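Local coordinates for BCL2-like 10 (Danio rerio, PDB 6FBX), which acts as a pro-survival Bcl-2 family protein in zebrafish apoptosis and binds the BH3 region of Bad, at residues 9-21 / 115-127. Numbering follows the deposited sequence.
Sequences LREQTLLLAEDYI and SRRLAETIADYLG
L9 lays its CB 4.0 Å from CA of G127, and R10 also backs onto this glycine, the CA atoms of R10 and G127 only 4.2 Å apart; the missing side chain of G127 leaves room for this close backbone approach. With CG anti to the backbone N (chi1 -166°) and a bend at chi2, R10 runs alongside D124, and its NE donates to OD2 of D124 at 2.8 Å, meeting the carboxylate from above its plane. NH1 of R10 also faces OE1 of E120 in a long salt bridge. An alanine in place of R10 would probably leave the D124 carboxylate without this partner and E120 without its more distant one. T13 sets CG2 3.6 Å from CA of A123, while its OG1 turns back to L9 O and also bonds W140. L14 is a knob among R116, A119, E120 and A123, its CD1 3.7 Å from E120 N. A119 answers as a knob among L14, A17, E18 and I21, its CB 3.9 Å from A17 CB. I21 closes the row, with CG2 3.7 Å from S115 CB. A17, A119, A123 and G127 probably permit the close, broadly antiparallel packing (144°) of segments 9-21 and 115-127, which joins helices 2-24 and 112-129 of the Bcl-2 bundle around an apolar seam with a salt-bridge network along one margin.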
# COMPACT_ATOMS: atom_id res chain seq x y z
N LEU A 9 13.28 7.48 5.16
CA LEU A 9 12.01 7.29 4.48
C LEU A 9 11.50 5.86 4.63
O LEU A 9 10.30 5.64 4.78
CB LEU A 9 12.14 7.65 3.00
CG LEU A 9 12.32 9.12 2.66
CD1 LEU A 9 12.66 9.27 1.20
CD2 LEU A 9 11.06 9.90 3.01
N ARG A 10 12.41 4.89 4.57
CA ARG A 10 11.99 3.50 4.73
C ARG A 10 11.39 3.26 6.11
O ARG A 10 10.35 2.61 6.24
CB ARG A 10 13.19 2.57 4.48
CG ARG A 10 12.81 1.11 4.28
CD ARG A 10 13.12 0.26 5.50
NE ARG A 10 12.82 -1.15 5.26
CZ ARG A 10 12.87 -2.10 6.19
NH1 ARG A 10 12.58 -3.36 5.87
NH2 ARG A 10 13.20 -1.81 7.44
N GLU A 11 12.01 3.82 7.15
CA GLU A 11 11.49 3.62 8.50
C GLU A 11 10.16 4.36 8.69
O GLU A 11 9.24 3.82 9.32
CB GLU A 11 12.51 4.08 9.54
CG GLU A 11 12.10 3.80 10.97
CD GLU A 11 11.69 2.35 11.19
OE1 GLU A 11 12.48 1.45 10.85
OE2 GLU A 11 10.56 2.12 11.69
N GLN A 12 10.05 5.58 8.17
CA GLN A 12 8.79 6.31 8.27
C GLN A 12 7.67 5.55 7.57
O GLN A 12 6.54 5.48 8.07
CB GLN A 12 8.93 7.71 7.66
CG GLN A 12 9.91 8.61 8.40
CD GLN A 12 9.42 8.98 9.78
OE1 GLN A 12 8.42 9.68 9.93
NE2 GLN A 12 10.11 8.48 10.80
N THR A 13 7.96 4.99 6.39
CA THR A 13 6.96 4.23 5.65
C THR A 13 6.61 2.94 6.37
O THR A 13 5.44 2.54 6.41
CB THR A 13 7.48 3.93 4.24
OG1 THR A 13 7.82 5.16 3.59
CG2 THR A 13 6.42 3.20 3.42
N LEU A 14 7.60 2.26 6.96
CA LEU A 14 7.33 1.02 7.68
C LEU A 14 6.36 1.26 8.82
O LEU A 14 5.39 0.51 9.00
CB LEU A 14 8.64 0.42 8.19
CG LEU A 14 8.54 -0.92 8.92
CD1 LEU A 14 8.00 -2.01 8.00
CD2 LEU A 14 9.89 -1.31 9.49
N LEU A 15 6.60 2.30 9.62
CA LEU A 15 5.68 2.63 10.71
C LEU A 15 4.28 2.86 10.18
O LEU A 15 3.29 2.41 10.77
CB LEU A 15 6.18 3.86 11.46
CG LEU A 15 7.50 3.72 12.22
CD1 LEU A 15 8.01 5.07 12.69
CD2 LEU A 15 7.34 2.77 13.41
N LEU A 16 4.16 3.58 9.06
CA LEU A 16 2.85 3.87 8.48
C LEU A 16 2.18 2.59 7.99
O LEU A 16 1.00 2.35 8.27
CB LEU A 16 3.01 4.87 7.34
CG LEU A 16 1.73 5.56 6.86
CD1 LEU A 16 1.18 6.47 7.94
CD2 LEU A 16 2.02 6.34 5.58
N ALA A 17 2.92 1.76 7.26
CA ALA A 17 2.36 0.50 6.77
C ALA A 17 1.99 -0.43 7.92
O ALA A 17 0.94 -1.07 7.89
CB ALA A 17 3.36 -0.18 5.84
N GLU A 18 2.85 -0.52 8.94
CA GLU A 18 2.53 -1.37 10.08
C GLU A 18 1.26 -0.91 10.77
O GLU A 18 0.43 -1.74 11.18
CB GLU A 18 3.70 -1.40 11.06
CG GLU A 18 4.87 -2.25 10.61
CD GLU A 18 5.91 -2.43 11.69
OE1 GLU A 18 6.28 -1.43 12.34
OE2 GLU A 18 6.34 -3.58 11.91
N ASP A 19 1.07 0.40 10.90
CA ASP A 19 -0.13 0.91 11.56
C ASP A 19 -1.38 0.57 10.76
O ASP A 19 -2.38 0.11 11.32
CB ASP A 19 -0.03 2.41 11.78
CG ASP A 19 -1.32 2.99 12.33
OD1 ASP A 19 -1.56 2.84 13.55
OD2 ASP A 19 -2.10 3.56 11.55
N TYR A 20 -1.35 0.82 9.45
CA TYR A 20 -2.54 0.56 8.65
C TYR A 20 -2.87 -0.92 8.65
O TYR A 20 -4.04 -1.31 8.78
CB TYR A 20 -2.37 1.06 7.21
CG TYR A 20 -3.66 0.92 6.46
CD1 TYR A 20 -4.77 1.67 6.83
CD2 TYR A 20 -3.80 0.00 5.42
CE1 TYR A 20 -5.98 1.54 6.17
CE2 TYR A 20 -5.01 -0.13 4.75
CZ TYR A 20 -6.09 0.64 5.14
OH TYR A 20 -7.30 0.51 4.49
N ILE A 21 -1.86 -1.78 8.51
CA ILE A 21 -2.09 -3.22 8.52
C ILE A 21 -2.68 -3.66 9.85
O ILE A 21 -3.62 -4.46 9.89
CB ILE A 21 -0.78 -3.95 8.18
CG1 ILE A 21 -0.48 -3.79 6.69
CG2 ILE A 21 -0.87 -5.43 8.55
CD1 ILE A 21 0.92 -4.21 6.28
N SER A 115 2.07 -10.45 7.81
CA SER A 115 1.72 -9.03 7.77
C SER A 115 2.97 -8.16 7.76
O SER A 115 3.09 -7.24 6.94
CB SER A 115 0.84 -8.68 8.97
OG SER A 115 -0.40 -9.36 8.92
N ARG A 116 3.91 -8.44 8.66
CA ARG A 116 5.12 -7.64 8.76
C ARG A 116 5.90 -7.64 7.45
O ARG A 116 6.42 -6.61 7.03
CB ARG A 116 5.99 -8.16 9.91
CG ARG A 116 7.34 -7.46 10.07
CD ARG A 116 7.28 -6.31 11.05
NE ARG A 116 8.57 -5.64 11.18
CZ ARG A 116 8.88 -4.77 12.13
NH1 ARG A 116 7.99 -4.44 13.06
NH2 ARG A 116 10.08 -4.22 12.16
N ARG A 117 5.99 -8.81 6.80
CA ARG A 117 6.73 -8.89 5.54
C ARG A 117 6.12 -7.98 4.49
O ARG A 117 6.84 -7.34 3.71
CB ARG A 117 6.76 -10.34 5.05
CG ARG A 117 7.37 -11.32 6.03
CD ARG A 117 7.17 -12.75 5.58
NE ARG A 117 8.21 -13.20 4.64
CZ ARG A 117 9.25 -13.96 4.97
NH1 ARG A 117 9.42 -14.39 6.21
NH2 ARG A 117 10.13 -14.30 4.04
N LEU A 118 4.78 -7.91 4.43
CA LEU A 118 4.14 -7.02 3.47
C LEU A 118 4.45 -5.56 3.79
O LEU A 118 4.69 -4.76 2.89
CB LEU A 118 2.63 -7.26 3.45
CG LEU A 118 2.16 -8.43 2.57
CD1 LEU A 118 3.02 -9.67 2.75
CD2 LEU A 118 0.70 -8.74 2.87
N ALA A 119 4.44 -5.20 5.08
CA ALA A 119 4.79 -3.84 5.47
C ALA A 119 6.21 -3.49 5.04
O ALA A 119 6.46 -2.39 4.54
CB ALA A 119 4.63 -3.67 6.98
N GLU A 120 7.15 -4.41 5.25
CA GLU A 120 8.53 -4.17 4.86
C GLU A 120 8.66 -4.05 3.34
O GLU A 120 9.48 -3.27 2.85
CB GLU A 120 9.42 -5.29 5.39
CG GLU A 120 9.52 -5.32 6.90
CD GLU A 120 10.33 -6.49 7.41
OE1 GLU A 120 11.27 -6.26 8.20
OE2 GLU A 120 10.05 -7.64 7.01
N THR A 121 7.86 -4.81 2.59
CA THR A 121 7.89 -4.71 1.14
C THR A 121 7.45 -3.33 0.66
O THR A 121 8.09 -2.74 -0.21
CB THR A 121 7.02 -5.81 0.53
OG1 THR A 121 7.55 -7.09 0.90
CG2 THR A 121 6.99 -5.70 -0.99
N ILE A 122 6.37 -2.80 1.24
CA ILE A 122 5.95 -1.44 0.91
C ILE A 122 7.05 -0.46 1.27
O ILE A 122 7.39 0.44 0.49
CB ILE A 122 4.63 -1.09 1.63
CG1 ILE A 122 3.47 -1.90 1.05
CG2 ILE A 122 4.34 0.41 1.53
CD1 ILE A 122 2.18 -1.76 1.85
N ALA A 123 7.60 -0.60 2.48
CA ALA A 123 8.62 0.34 2.94
C ALA A 123 9.85 0.32 2.03
O ALA A 123 10.38 1.37 1.67
CB ALA A 123 9.02 -0.00 4.38
N ASP A 124 10.32 -0.87 1.66
CA ASP A 124 11.49 -0.95 0.79
C ASP A 124 11.22 -0.32 -0.57
O ASP A 124 12.08 0.35 -1.13
CB ASP A 124 11.93 -2.41 0.62
CG ASP A 124 12.61 -2.97 1.86
OD1 ASP A 124 12.61 -4.21 2.03
OD2 ASP A 124 13.14 -2.17 2.67
N TYR A 125 10.01 -0.53 -1.10
CA TYR A 125 9.71 -0.05 -2.44
C TYR A 125 9.59 1.47 -2.48
O TYR A 125 10.24 2.14 -3.29
CB TYR A 125 8.43 -0.71 -2.95
CG TYR A 125 8.08 -0.31 -4.37
CD1 TYR A 125 7.00 0.51 -4.64
CD2 TYR A 125 8.86 -0.75 -5.43
CE1 TYR A 125 6.69 0.88 -5.93
CE2 TYR A 125 8.56 -0.38 -6.73
CZ TYR A 125 7.48 0.43 -6.97
OH TYR A 125 7.18 0.79 -8.27
N LEU A 126 8.76 2.04 -1.61
CA LEU A 126 8.55 3.48 -1.62
C LEU A 126 9.77 4.21 -1.08
O LEU A 126 10.23 5.20 -1.67
CB LEU A 126 7.30 3.84 -0.82
CG LEU A 126 5.98 3.27 -1.35
CD1 LEU A 126 4.84 3.66 -0.43
CD2 LEU A 126 5.71 3.73 -2.77
N GLY A 127 10.32 3.75 0.05
CA GLY A 127 11.45 4.42 0.66
C GLY A 127 12.76 4.19 -0.06
O GLY A 127 13.68 5.01 0.08